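Local coordinates for adhesin LabA (PDB 6GMM), which probably serves as a lectin-like adhesin of Helicobacter pylori that recognises LacdiNAc-containing glycans on the gastric mucosa, at residues Q74-S77 against Y78-P82; K133-K136 against A137-I140; K276-P280 against Y281-N285; R303-A306 against V307-F311; Y435-S439 against N440-Q444. All coordinates share one frame; numbering follows the deposited sequence.

Contact 1 (Q74-S77 against Y78-P82); sequences QVMS and YAISP
Met-76 reaches Ile-80 because its CG lies between the backbone N and the carbonyl carbon (chi1 48°) and the chain bends again at each of the next two bonds. The bends carry the thioether forward along the chain, and its methyl CE ends 4.0 Å from Ile-80 CD1. Ile-80 meets it with its longer branch, whose CG1 is turned away from the carbonyl carbon (chi1 -72°); CD1 of that branch also rests on Ser-77 CA at 3.6 Å. Two backbone bonds close the turn. Ala-79 N donates to Met-76 O (3.1 Å), and Ile-80 N donates to Ser-77 O at 3.0 Å. Between Gln-74 O and Tyr-78 N, where the next helical bond would fall, a water is inserted. It gives a hydrogen to Gln-74 O (2.8 Å), receives one from Tyr-78 N and is also bonded to Ser-77 OG at 2.7 Å. The Tyr-78 ring swings back along the chain, bringing edge atom CE1 to 3.4 Å from Val-75 O, while Ala-79 CB sits over one ring face. Val-75 O itself is bonded by Trp-223, and the Tyr-78 ring meets His-327 edge-to-face. Successive i+3 to i backbone bonds of this sort are typical of overlapping beta turns, which here lead the chain from helix 57-76 into the loop beyond.

Contact 2 (K133-K136 against A137-I140); sequences KINK and AYQI
Gln-139 folds its side chain across that of Asn-135, one helical turn earlier, and the two carboxamides are joined by a nearly straight hydrogen bond from Gln-139 NE2 to Asn-135 OD1 (3.0 Å). The acceptor lies almost in the plane of the Gln-139 amide, whereas the donor approaches the Asn-135 carbonyl tilted from its plane; the two amide planes are 51° apart. CG of Gln-139, beside the backbone N (chi1 -60°), passes 3.1 Å from Asn-135 O, and the bend at chi2 (-59°) then turns the amide to Asn-135. Asn-135 thus holds Gln-139 twice, because its carbonyl oxygen also accepts the backbone N of Gln-139 at 2.8 Å. The same regular helical pattern brings Tyr-138 N to Ile-134 O (2.9 Å) and Ile-140 N to Lys-136 O (3.1 Å). On another side of the helix the isoleucine lays CG1 against Lys-136 O at 3.5 Å, while the extended lysine chain runs on to a salt bridge with Glu-180. The Tyr-138 hydroxyl is hydrogen-bonded to Gln-74, and its ring meets Trp-73 edge-to-face. Helix 128-145 is thereby wedged between several elements: Ile-134 and Ala-137 lean on helix 188-205, Ile-140 packs on Leu-162 and Phe-164 of strand 161-165, and Asn-135 and Tyr-138 touch the loop at Thr-101 and Pro-102.

Contact 3 (K276-P280 against Y281-N285); sequences KTFNP and YKDAN
Asn-279 meets Tyr-281, Lys-282 and Asp-283 with backbone and side chain at once. Its carbonyl oxygen takes two hydrogens: one from Asp-283 N at 2.8 Å, nearly in line with the carbonyl bond, and one from Lys-282 N at 3.2 Å, which stands above the carbonyl plane. Its amide oxygen OD1 accepts from Tyr-281 N (2.9 Å), and its backbone N gives its hydrogen to Asp-283 OD2 at 2.8 Å, meeting the carboxylate from above its plane. Asp-283 is therefore bound to Asn-279 in both directions, by its backbone N and by its carboxylate. With CG opposite its backbone N (chi1 -178°), Asn-279 carries its amide over the turn, where OD1 also lies at the edge of the Tyr-281 ring and ND2 runs beside the Lys-282 chain. Phe-278 CE1 lies 3.6 Å from Asp-283 CB, the two side chains sliding past each other in opposite directions, and its CZ reaches Ala-284 CB. Two further polar groups have partners elsewhere in the chain: Tyr-281 OH with Gly-430 O, and Phe-278 O with Gln-429 NE2. The pattern is an Asx turn from Asn-279 to Tyr-281, superposed on a type I beta turn (279-282) with an alpha-turn bond from Asp-283 N, in the loop leading to helix 287-311.

Contact 4 (R303-A306 against V307-F311); sequences RAQA and VVKDF
The backbone from Arg-303 to Phe-311 is a continuous helix, in which Val-307 N bonds Arg-303 O at 3.0 Å and Lys-309 N bonds Gln-305 O at 3.1 Å, while the bonds from Val-307 N and Val-308 N to Ala-304 O are weak. Gln-305 and Lys-309, one turn apart, run side by side in the same direction, the amide NE2 of the glutamine lying 3.7 Å from Lys-309 CD. The glutamine gets there through a bend at chi2 (55°), which also leaves OE1 near Val-308 CG2 at 4.2 Å. This segment of helix 287-311 lies close to the centre of the chain within a bundle, flanked by helices 239-264, 354-366 and 57-76. Asp-310 turns its carboxylate back along the helix to Ala-306, whose carbonyl oxygen accepts Asp-310 N at 2.9 Å but lies only 3.0 Å from OD2. Two acceptors so close would probably repel each other, and the bond from Asn-251 ND2, on helix 239-264, to OD2 probably helps to offset this. The same asparagine accepts from Arg-303 NH2, and Arg-303 NE forms a salt bridge with Glu-299. Val-307 CG2 presses on Arg-303 O at 3.3 Å.

Contact 5 (Y435-S439 against N440-Q444); sequences YYIDS and NIHSQ
A strand-to-helix junction at the protein surface joins Ile-437, the last residue of strand 433-437, and Asp-438 just after it to the first turn of helix 439-452. Asp-438 occupies the N-cap. Its CG lies opposite the backbone N (chi1 -170°), which brings OD1 over the start of the helix, where it accepts from Ile-441 N at 3.0 Å and, weakly, from Asn-440 N at 3.1 Å. The Ile-441 donor arrives on the anti side of the carboxylate, 32° out of its plane. The Ile-441 chain crosses the aspartate at about a right angle, with its CD1 3.6 Å from Asp-438 CG, while Asp-438 O receives His-442 N at 3.0 Å. One residue on, Ser-439 O is gripped twice by Ser-443, whose N (2.9 Å) and OG (3.1 Å) approach it from opposite faces of the carbonyl plane. Ile-437 extends its CD1 towards the imidazole, 3.8 Å from His-442 ND1, and both side chains also touch Leu-16 of helix 4-28. A negative carboxylate here would probably be favoured by the positive end of the helix dipole. Together these features are those of an aspartate N-cap, with Ile-437 and His-442 filling the positions paired in a hydrophobic staple.

How the contacts relate
Contacts 1 and 2 are buried and touch each other through Gln-74 and Tyr-138, their centres about 15 Å apart. Contacts 3 and 5 lie across the chain's centre, the first partly buried and the second at the surface; the centre of contact 4, also partly buried, lies about 6 Å from it. Contacts 2 and 4 both lie within a helix, contact 4 at its last turns, yet one pairs two amides by a hydrogen bond and the other has alongside packing and a carboxylate held by a neighbouring helix. Contact 1 leaves a helix with a bridging water; contact 5, opening a helix, and contact 3, within a loop, use side-chain oxygens to take up backbone N-H groups.

Contact 1 (Q74-S77 against Y78-P82)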
loop_
_atom_site.group_PDB
_atom_site.type_symbol
_atom_site.label_atom_id
_atom_site.label_comp_id
_atom_site.label_asym_id
_atom_site.label_seq_id
_atom_site.Cartn_x
_atom_site.Cartn_y
_atom_site.Cartn_z
ATOM N N GLN A 74 -7.754 16.215 14.361
ATOM C CA GLN A 74 -7.293 17.557 14.726
ATOM C C GLN A 74 -8.069 18.669 14.039
ATOM O O GLN A 74 -8.301 19.701 14.654
ATOM C CB GLN A 74 -5.809 17.766 14.432
ATOM C CG GLN A 74 -4.885 17.069 15.415
ATOM C CD GLN A 74 -3.472 16.935 14.889
ATOM O OE1 GLN A 74 -3.169 17.220 13.733
ATOM N NE2 GLN A 74 -2.556 16.526 15.739
ATOM N N VAL A 75 -8.416 18.502 12.779
ATOM C CA VAL A 75 -9.074 19.574 12.042
ATOM C C VAL A 75 -10.589 19.698 12.339
ATOM O O VAL A 75 -11.136 20.784 12.111
ATOM C CB VAL A 75 -8.767 19.506 10.516
ATOM C CG1 VAL A 75 -9.758 18.618 9.773
ATOM C CG2 VAL A 75 -8.714 20.907 9.911
ATOM N N MET A 76 -11.278 18.636 12.848
ATOM C CA MET A 76 -12.714 18.874 13.070
ATOM C C MET A 76 -13.262 18.573 14.520
ATOM O O MET A 76 -14.440 18.832 14.763
ATOM C CB MET A 76 -13.571 18.174 12.001
ATOM C CG MET A 76 -13.204 16.739 11.751
ATOM S SD MET A 76 -13.714 15.682 13.115
ATOM C CE MET A 76 -15.514 15.524 12.738
ATOM N N SER A 77 -12.433 18.063 15.454
ATOM C CA SER A 77 -12.842 17.740 16.830
ATOM C C SER A 77 -13.424 18.961 17.578
ATOM O O SER A 77 -14.418 18.839 18.319
ATOM C CB SER A 77 -11.677 17.143 17.607
ATOM O OG SER A 77 -10.591 18.060 17.681
ATOM N N TYR A 78 -12.851 20.155 17.311
ATOM C CA TYR A 78 -13.329 21.389 17.896
ATOM C C TYR A 78 -14.786 21.672 17.547
ATOM O O TYR A 78 -15.485 22.246 18.367
ATOM C CB TYR A 78 -12.412 22.569 17.522
ATOM C CG TYR A 78 -12.726 23.257 16.217
ATOM C CD1 TYR A 78 -12.245 22.759 15.014
ATOM C CD2 TYR A 78 -13.454 24.442 16.189
ATOM C CE1 TYR A 78 -12.515 23.402 13.805
ATOM C CE2 TYR A 78 -13.733 25.094 14.989
ATOM C CZ TYR A 78 -13.276 24.560 13.794
ATOM O OH TYR A 78 -13.552 25.204 12.609
ATOM N N ALA A 79 -15.253 21.309 16.367
ATOM C CA ALA A 79 -16.639 21.600 16.023
ATOM C C ALA A 79 -17.596 20.450 16.358
ATOM O O ALA A 79 -18.768 20.486 15.978
ATOM C CB ALA A 79 -16.745 22.000 14.562
ATOM N N ILE A 80 -17.114 19.439 17.086
ATOM C CA ILE A 80 -17.989 18.335 17.478
ATOM C C ILE A 80 -18.788 18.776 18.683
ATOM O O ILE A 80 -18.197 19.169 19.706
ATOM C CB ILE A 80 -17.220 17.022 17.778
ATOM C CG1 ILE A 80 -16.678 16.392 16.503
ATOM C CG2 ILE A 80 -18.111 16.031 18.574
ATOM C CD1 ILE A 80 -15.601 15.393 16.759
ATOM N N SER A 81 -20.140 18.689 18.562
ATOM C CA SER A 81 -21.140 19.018 19.576
ATOM C C SER A 81 -20.593 18.653 20.968
ATOM O O SER A 81 -20.228 17.489 21.182
ATOM C CB SER A 81 -22.440 18.280 19.283
ATOM O OG SER A 81 -23.512 19.055 19.782
ATOM N N PRO A 82 -20.394 19.666 21.855
ATOM C CA PRO A 82 -19.732 19.426 23.148
ATOM C C PRO A 82 -20.033 18.095 23.811
ATOM O O PRO A 82 -21.173 17.755 24.106
ATOM C CB PRO A 82 -20.157 20.619 24.004
ATOM C CG PRO A 82 -20.998 21.500 23.085
ATOM C CD PRO A 82 -20.687 21.096 21.695
HETATM O O HOH W 1 -10.182 20.498 16.546
#

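Contact 2 (K133-K136 against A137-I140)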
loop_
_atom_site.group_PDB
_atom_site.type_symbol
_atom_site.label_atom_id
_atom_site.label_comp_id
_atom_site.label_asym_id
_atom_site.label_seq_id
_atom_site.Cartn_x
_atom_site.Cartn_y
_atom_site.Cartn_z
ATOM N N LYS A 133 -12.033 6.935 24.042
ATOM C CA LYS A 133 -11.621 5.932 23.042
ATOM C C LYS A 133 -10.782 6.575 21.928
ATOM O O LYS A 133 -9.648 6.137 21.676
ATOM C CB LYS A 133 -12.873 5.267 22.432
ATOM C CG LYS A 133 -12.648 3.876 21.881
ATOM C CD LYS A 133 -13.937 3.248 21.326
ATOM C CE LYS A 133 -14.704 2.443 22.351
ATOM N NZ LYS A 133 -16.062 2.068 21.864
ATOM N N ILE A 134 -11.349 7.590 21.255
ATOM C CA ILE A 134 -10.691 8.340 20.177
ATOM C C ILE A 134 -9.418 9.024 20.747
ATOM O O ILE A 134 -8.349 8.894 20.162
ATOM C CB ILE A 134 -11.649 9.381 19.546
ATOM C CG1 ILE A 134 -12.880 8.714 18.909
ATOM C CG2 ILE A 134 -10.892 10.292 18.569
ATOM C CD1 ILE A 134 -13.972 9.657 18.354
ATOM N N ASN A 135 -9.538 9.711 21.886
ATOM C CA ASN A 135 -8.393 10.385 22.525
ATOM C C ASN A 135 -7.209 9.455 22.807
ATOM O O ASN A 135 -6.065 9.874 22.593
ATOM C CB ASN A 135 -8.770 11.104 23.818
ATOM C CG ASN A 135 -7.603 11.876 24.400
ATOM O OD1 ASN A 135 -7.098 12.835 23.775
ATOM N ND2 ASN A 135 -7.065 11.378 25.542
ATOM N N LYS A 136 -7.484 8.221 23.333
ATOM C CA LYS A 136 -6.441 7.265 23.712
ATOM C C LYS A 136 -5.675 6.900 22.470
ATOM O O LYS A 136 -4.447 6.946 22.470
ATOM C CB LYS A 136 -7.035 6.019 24.405
ATOM C CG LYS A 136 -5.998 5.004 24.881
ATOM C CD LYS A 136 -6.634 3.959 25.784
ATOM C CE LYS A 136 -5.665 2.875 26.184
ATOM N NZ LYS A 136 -6.199 2.042 27.293
ATOM N N ALA A 137 -6.412 6.584 21.396
ATOM C CA ALA A 137 -5.859 6.243 20.100
ATOM C C ALA A 137 -4.979 7.400 19.586
ATOM O O ALA A 137 -3.826 7.164 19.231
ATOM C CB ALA A 137 -6.977 5.949 19.123
ATOM N N TYR A 138 -5.502 8.642 19.612
ATOM C CA TYR A 138 -4.785 9.839 19.166
ATOM C C TYR A 138 -3.474 10.038 19.957
ATOM O O TYR A 138 -2.432 10.328 19.367
ATOM C CB TYR A 138 -5.707 11.072 19.288
ATOM C CG TYR A 138 -5.029 12.402 19.034
ATOM C CD1 TYR A 138 -4.878 12.896 17.744
ATOM C CD2 TYR A 138 -4.578 13.188 20.089
ATOM C CE1 TYR A 138 -4.313 14.150 17.511
ATOM C CE2 TYR A 138 -3.974 14.422 19.865
ATOM C CZ TYR A 138 -3.863 14.908 18.576
ATOM O OH TYR A 138 -3.286 16.130 18.366
ATOM N N GLN A 139 -3.536 9.858 21.285
ATOM C CA GLN A 139 -2.372 10.044 22.152
ATOM C C GLN A 139 -1.291 9.046 21.866
ATOM O O GLN A 139 -0.129 9.432 21.897
ATOM C CB GLN A 139 -2.723 10.084 23.657
ATOM C CG GLN A 139 -3.670 11.196 24.092
ATOM C CD GLN A 139 -3.207 12.603 23.827
ATOM O OE1 GLN A 139 -2.004 12.912 23.825
ATOM N NE2 GLN A 139 -4.176 13.496 23.638
ATOM N N ILE A 140 -1.652 7.781 21.525
ATOM C CA ILE A 140 -0.658 6.745 21.175
ATOM C C ILE A 140 0.058 7.119 19.881
ATOM O O ILE A 140 1.285 6.999 19.802
ATOM C CB ILE A 140 -1.232 5.296 21.166
ATOM C CG1 ILE A 140 -1.607 4.862 22.614
ATOM C CG2 ILE A 140 -0.210 4.330 20.574
ATOM C CD1 ILE A 140 -2.530 3.559 22.800
#

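Contact 3 (K276-P280 against Y281-N285)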
loop_
_atom_site.group_PDB
_atom_site.type_symbol
_atom_site.label_atom_id
_atom_site.label_comp_id
_atom_site.label_asym_id
_atom_site.label_seq_id
_atom_site.Cartn_x
_atom_site.Cartn_y
_atom_site.Cartn_z
ATOM N N LYS A 276 30.315 -23.540 -12.412
ATOM C CA LYS A 276 29.694 -24.870 -12.393
ATOM C C LYS A 276 28.369 -24.877 -13.148
ATOM O O LYS A 276 27.743 -23.821 -13.330
ATOM C CB LYS A 276 29.473 -25.334 -10.941
ATOM N N THR A 277 27.945 -26.073 -13.594
ATOM C CA THR A 277 26.674 -26.256 -14.294
ATOM C C THR A 277 25.541 -26.149 -13.272
ATOM O O THR A 277 25.655 -26.698 -12.172
ATOM C CB THR A 277 26.673 -27.623 -15.025
ATOM O OG1 THR A 277 27.749 -27.653 -15.961
ATOM C CG2 THR A 277 25.370 -27.908 -15.763
ATOM N N PHE A 278 24.463 -25.444 -13.625
ATOM C CA PHE A 278 23.288 -25.327 -12.746
ATOM C C PHE A 278 22.193 -26.221 -13.308
ATOM O O PHE A 278 21.814 -26.093 -14.480
ATOM C CB PHE A 278 22.803 -23.857 -12.592
ATOM C CG PHE A 278 21.532 -23.639 -11.791
ATOM C CD1 PHE A 278 21.573 -23.522 -10.404
ATOM C CD2 PHE A 278 20.300 -23.513 -12.427
ATOM C CE1 PHE A 278 20.399 -23.319 -9.665
ATOM C CE2 PHE A 278 19.127 -23.346 -11.691
ATOM C CZ PHE A 278 19.183 -23.214 -10.311
ATOM N N ASN A 279 21.723 -27.158 -12.486
ATOM C CA ASN A 279 20.653 -28.069 -12.857
ATOM C C ASN A 279 19.323 -27.480 -12.345
ATOM O O ASN A 279 19.069 -27.467 -11.137
ATOM C CB ASN A 279 20.911 -29.474 -12.308
ATOM C CG ASN A 279 19.862 -30.494 -12.693
ATOM O OD1 ASN A 279 18.759 -30.175 -13.173
ATOM N ND2 ASN A 279 20.166 -31.744 -12.432
ATOM N N PRO A 280 18.464 -26.980 -13.259
ATOM C CA PRO A 280 17.195 -26.372 -12.816
ATOM C C PRO A 280 16.197 -27.347 -12.198
ATOM O O PRO A 280 15.264 -26.930 -11.542
ATOM C CB PRO A 280 16.638 -25.729 -14.090
ATOM C CG PRO A 280 17.290 -26.413 -15.183
ATOM C CD PRO A 280 18.614 -26.926 -14.725
ATOM N N TYR A 281 16.372 -28.640 -12.432
ATOM C CA TYR A 281 15.457 -29.625 -11.873
ATOM C C TYR A 281 15.800 -29.943 -10.426
ATOM O O TYR A 281 14.930 -30.410 -9.690
ATOM C CB TYR A 281 15.528 -30.921 -12.677
ATOM C CG TYR A 281 15.162 -30.793 -14.139
ATOM C CD1 TYR A 281 13.847 -30.962 -14.567
ATOM C CD2 TYR A 281 16.145 -30.615 -15.109
ATOM C CE1 TYR A 281 13.512 -30.901 -15.923
ATOM C CE2 TYR A 281 15.828 -30.589 -16.466
ATOM C CZ TYR A 281 14.509 -30.720 -16.870
ATOM O OH TYR A 281 14.212 -30.690 -18.216
ATOM N N LYS A 282 17.063 -29.725 -10.020
ATOM C CA LYS A 282 17.536 -30.125 -8.688
ATOM C C LYS A 282 18.098 -29.044 -7.814
ATOM O O LYS A 282 17.963 -29.118 -6.588
ATOM C CB LYS A 282 18.610 -31.201 -8.855
ATOM C CG LYS A 282 18.112 -32.443 -9.554
ATOM C CD LYS A 282 18.077 -33.602 -8.614
ATOM C CE LYS A 282 16.848 -33.620 -7.768
ATOM N NZ LYS A 282 17.190 -34.020 -6.384
ATOM N N ASP A 283 18.762 -28.060 -8.409
ATOM C CA ASP A 283 19.444 -27.038 -7.627
ATOM C C ASP A 283 18.618 -25.803 -7.325
ATOM O O ASP A 283 19.211 -24.809 -6.922
ATOM C CB ASP A 283 20.769 -26.647 -8.319
ATOM C CG ASP A 283 21.606 -27.808 -8.825
ATOM O OD1 ASP A 283 21.492 -28.912 -8.258
ATOM O OD2 ASP A 283 22.368 -27.612 -9.804
ATOM N N ALA A 284 17.269 -25.859 -7.457
ATOM C CA ALA A 284 16.399 -24.685 -7.243
ATOM C C ALA A 284 15.446 -24.772 -6.032
ATOM O O ALA A 284 14.379 -24.139 -6.029
ATOM C CB ALA A 284 15.616 -24.383 -8.512
ATOM N N ASN A 285 15.880 -25.460 -4.959
ATOM C CA ASN A 285 15.086 -25.606 -3.740
ATOM C C ASN A 285 14.845 -24.257 -3.032
ATOM O O ASN A 285 13.894 -24.158 -2.248
ATOM C CB ASN A 285 15.680 -26.684 -2.803
ATOM C CG ASN A 285 17.120 -26.484 -2.354
ATOM O OD1 ASN A 285 17.715 -25.405 -2.509
ATOM N ND2 ASN A 285 17.701 -27.519 -1.716
#

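Contact 4 (R303-A306 against V307-F311)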
loop_
_atom_site.group_PDB
_atom_site.type_symbol
_atom_site.label_atom_id
_atom_site.label_comp_id
_atom_site.label_asym_id
_atom_site.label_seq_id
_atom_site.Cartn_x
_atom_site.Cartn_y
_atom_site.Cartn_z
ATOM N N ARG A 303 -0.085 -1.811 -2.789
ATOM C CA ARG A 303 -0.722 -1.167 -1.638
ATOM C C ARG A 303 -0.262 0.264 -1.394
ATOM O O ARG A 303 -1.124 1.119 -1.211
ATOM C CB ARG A 303 -0.578 -2.033 -0.379
ATOM C CG ARG A 303 -1.225 -3.413 -0.545
ATOM C CD ARG A 303 -2.690 -3.330 -0.937
ATOM N NE ARG A 303 -3.179 -4.634 -1.380
ATOM C CZ ARG A 303 -4.455 -4.936 -1.584
ATOM N NH1 ARG A 303 -4.800 -6.158 -1.969
ATOM N NH2 ARG A 303 -5.401 -4.028 -1.374
ATOM N N ALA A 304 1.065 0.550 -1.430
ATOM C CA ALA A 304 1.584 1.929 -1.247
ATOM C C ALA A 304 0.966 2.850 -2.317
ATOM O O ALA A 304 0.477 3.919 -2.002
ATOM C CB ALA A 304 3.101 1.952 -1.355
ATOM N N GLN A 305 0.952 2.433 -3.564
ATOM C CA GLN A 305 0.310 3.212 -4.631
ATOM C C GLN A 305 -1.214 3.380 -4.372
ATOM O O GLN A 305 -1.746 4.475 -4.598
ATOM C CB GLN A 305 0.582 2.556 -6.019
ATOM C CG GLN A 305 0.008 3.338 -7.218
ATOM C CD GLN A 305 0.434 4.792 -7.341
ATOM O OE1 GLN A 305 1.513 5.212 -6.899
ATOM N NE2 GLN A 305 -0.384 5.578 -8.024
ATOM N N ALA A 306 -1.908 2.320 -3.862
ATOM C CA ALA A 306 -3.357 2.402 -3.608
ATOM C C ALA A 306 -3.673 3.422 -2.525
ATOM O O ALA A 306 -4.733 4.071 -2.553
ATOM C CB ALA A 306 -3.912 1.046 -3.233
ATOM N N VAL A 307 -2.743 3.569 -1.572
ATOM C CA VAL A 307 -2.858 4.548 -0.489
ATOM C C VAL A 307 -2.856 5.948 -1.138
ATOM O O VAL A 307 -3.665 6.772 -0.717
ATOM C CB VAL A 307 -1.755 4.389 0.584
ATOM C CG1 VAL A 307 -1.719 5.610 1.532
ATOM C CG2 VAL A 307 -1.929 3.070 1.366
ATOM N N VAL A 308 -1.991 6.183 -2.174
ATOM C CA VAL A 308 -1.908 7.472 -2.895
ATOM C C VAL A 308 -3.263 7.761 -3.522
ATOM O O VAL A 308 -3.836 8.830 -3.311
ATOM C CB VAL A 308 -0.786 7.543 -3.973
ATOM C CG1 VAL A 308 -0.790 8.893 -4.688
ATOM C CG2 VAL A 308 0.587 7.250 -3.392
ATOM N N LYS A 309 -3.787 6.766 -4.230
ATOM C CA LYS A 309 -5.044 6.829 -4.954
ATOM C C LYS A 309 -6.238 7.074 -4.054
ATOM O O LYS A 309 -7.109 7.839 -4.456
ATOM C CB LYS A 309 -5.223 5.589 -5.834
ATOM C CG LYS A 309 -4.135 5.460 -6.927
ATOM C CD LYS A 309 -3.843 6.743 -7.738
ATOM C CE LYS A 309 -4.869 7.080 -8.792
ATOM N NZ LYS A 309 -4.453 8.264 -9.599
ATOM N N ASP A 310 -6.255 6.489 -2.828
ATOM C CA ASP A 310 -7.324 6.724 -1.834
ATOM C C ASP A 310 -7.247 8.182 -1.323
ATOM O O ASP A 310 -8.261 8.902 -1.303
ATOM C CB ASP A 310 -7.210 5.754 -0.648
ATOM C CG ASP A 310 -7.365 4.290 -0.975
ATOM O OD1 ASP A 310 -8.208 3.955 -1.853
ATOM O OD2 ASP A 310 -6.681 3.466 -0.326
ATOM N N PHE A 311 -6.021 8.617 -0.956
ATOM C CA PHE A 311 -5.747 9.963 -0.486
ATOM C C PHE A 311 -6.197 11.049 -1.490
ATOM O O PHE A 311 -6.679 12.105 -1.078
ATOM C CB PHE A 311 -4.258 10.137 -0.144
ATOM C CG PHE A 311 -3.996 11.497 0.467
ATOM C CD1 PHE A 311 -4.295 11.746 1.798
ATOM C CD2 PHE A 311 -3.555 12.556 -0.318
ATOM C CE1 PHE A 311 -4.112 13.015 2.345
ATOM C CE2 PHE A 311 -3.364 13.823 0.229
ATOM C CZ PHE A 311 -3.643 14.047 1.555
#

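Contact 5 (Y435-S439 against N440-Q444)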
loop_
_atom_site.group_PDB
_atom_site.type_symbol
_atom_site.label_atom_id
_atom_site.label_comp_id
_atom_site.label_asym_id
_atom_site.label_seq_id
_atom_site.Cartn_x
_atom_site.Cartn_y
_atom_site.Cartn_z
ATOM N N TYR A 435 14.275 -24.236 -27.813
ATOM C CA TYR A 435 13.196 -23.632 -28.573
ATOM C C TYR A 435 13.573 -22.236 -29.009
ATOM O O TYR A 435 14.383 -21.566 -28.357
ATOM C CB TYR A 435 11.884 -23.658 -27.786
ATOM C CG TYR A 435 11.343 -25.054 -27.568
ATOM C CD1 TYR A 435 10.457 -25.626 -28.472
ATOM C CD2 TYR A 435 11.681 -25.787 -26.428
ATOM C CE1 TYR A 435 9.930 -26.900 -28.260
ATOM C CE2 TYR A 435 11.165 -27.064 -26.209
ATOM C CZ TYR A 435 10.298 -27.621 -27.134
ATOM O OH TYR A 435 9.811 -28.889 -26.950
ATOM N N TYR A 436 13.051 -21.833 -30.165
ATOM C CA TYR A 436 13.367 -20.551 -30.769
ATOM C C TYR A 436 12.115 -19.919 -31.322
ATOM O O TYR A 436 11.107 -20.599 -31.529
ATOM C CB TYR A 436 14.432 -20.742 -31.888
ATOM C CG TYR A 436 15.730 -21.351 -31.390
ATOM C CD1 TYR A 436 16.770 -20.547 -30.929
ATOM C CD2 TYR A 436 15.920 -22.732 -31.380
ATOM C CE1 TYR A 436 17.955 -21.100 -30.448
ATOM C CE2 TYR A 436 17.097 -23.299 -30.891
ATOM C CZ TYR A 436 18.113 -22.477 -30.426
ATOM O OH TYR A 436 19.278 -23.025 -29.948
ATOM N N ILE A 437 12.179 -18.610 -31.544
ATOM C CA ILE A 437 11.102 -17.823 -32.118
ATOM C C ILE A 437 11.694 -16.740 -33.031
ATOM O O ILE A 437 12.667 -16.082 -32.653
ATOM C CB ILE A 437 10.077 -17.301 -31.055
ATOM C CG1 ILE A 437 8.891 -16.575 -31.725
ATOM C CG2 ILE A 437 10.721 -16.448 -29.922
ATOM C CD1 ILE A 437 7.641 -16.420 -30.871
ATOM N N ASP A 438 11.133 -16.597 -34.243
ATOM C CA ASP A 438 11.546 -15.582 -35.202
ATOM C C ASP A 438 10.768 -14.333 -34.876
ATOM O O ASP A 438 9.540 -14.300 -35.047
ATOM C CB ASP A 438 11.260 -16.047 -36.635
ATOM C CG ASP A 438 11.880 -15.156 -37.688
ATOM O OD1 ASP A 438 11.459 -13.976 -37.798
ATOM O OD2 ASP A 438 12.760 -15.637 -38.412
ATOM N N SER A 439 11.474 -13.323 -34.332
ATOM C CA SER A 439 10.915 -12.033 -33.898
ATOM C C SER A 439 10.203 -11.281 -35.016
ATOM O O SER A 439 9.210 -10.600 -34.757
ATOM C CB SER A 439 12.025 -11.157 -33.330
ATOM O OG SER A 439 12.535 -11.706 -32.127
ATOM N N ASN A 440 10.716 -11.410 -36.257
ATOM C CA ASN A 440 10.186 -10.758 -37.449
ATOM C C ASN A 440 8.878 -11.371 -37.909
ATOM O O ASN A 440 7.941 -10.626 -38.201
ATOM C CB ASN A 440 11.234 -10.717 -38.555
ATOM C CG ASN A 440 12.512 -10.056 -38.088
ATOM O OD1 ASN A 440 12.501 -8.938 -37.558
ATOM N ND2 ASN A 440 13.626 -10.768 -38.188
ATOM N N ILE A 441 8.781 -12.721 -37.921
ATOM C CA ILE A 441 7.517 -13.366 -38.275
ATOM C C ILE A 441 6.490 -13.067 -37.159
ATOM O O ILE A 441 5.328 -12.793 -37.471
ATOM C CB ILE A 441 7.649 -14.874 -38.670
ATOM C CG1 ILE A 441 8.786 -15.088 -39.715
ATOM C CG2 ILE A 441 6.313 -15.418 -39.218
ATOM C CD1 ILE A 441 9.337 -16.526 -39.815
ATOM N N HIS A 442 6.953 -13.003 -35.876
ATOM C CA HIS A 442 6.112 -12.685 -34.710
ATOM C C HIS A 442 5.516 -11.281 -34.850
ATOM O O HIS A 442 4.301 -11.154 -34.807
ATOM C CB HIS A 442 6.920 -12.807 -33.402
ATOM C CG HIS A 442 6.114 -12.732 -32.135
ATOM N ND1 HIS A 442 6.735 -12.731 -30.894
ATOM C CD2 HIS A 442 4.773 -12.660 -31.952
ATOM C CE1 HIS A 442 5.756 -12.674 -30.004
ATOM N NE2 HIS A 442 4.560 -12.595 -30.591
ATOM N N SER A 443 6.371 -10.259 -35.095
ATOM C CA SER A 443 5.980 -8.870 -35.349
ATOM C C SER A 443 4.943 -8.803 -36.461
ATOM O O SER A 443 3.911 -8.153 -36.300
ATOM C CB SER A 443 7.195 -8.035 -35.746
ATOM O OG SER A 443 8.000 -7.747 -34.613
ATOM N N GLN A 444 5.199 -9.516 -37.561
ATOM C CA GLN A 444 4.302 -9.619 -38.705
ATOM C C GLN A 444 2.932 -10.136 -38.301
ATOM O O GLN A 444 1.946 -9.522 -38.678
ATOM C CB GLN A 444 4.908 -10.501 -39.789
ATOM C CG GLN A 444 5.748 -9.717 -40.775
ATOM C CD GLN A 444 6.230 -10.572 -41.916
ATOM O OE1 GLN A 444 6.736 -11.685 -41.726
ATOM N NE2 GLN A 444 6.143 -10.039 -43.126
#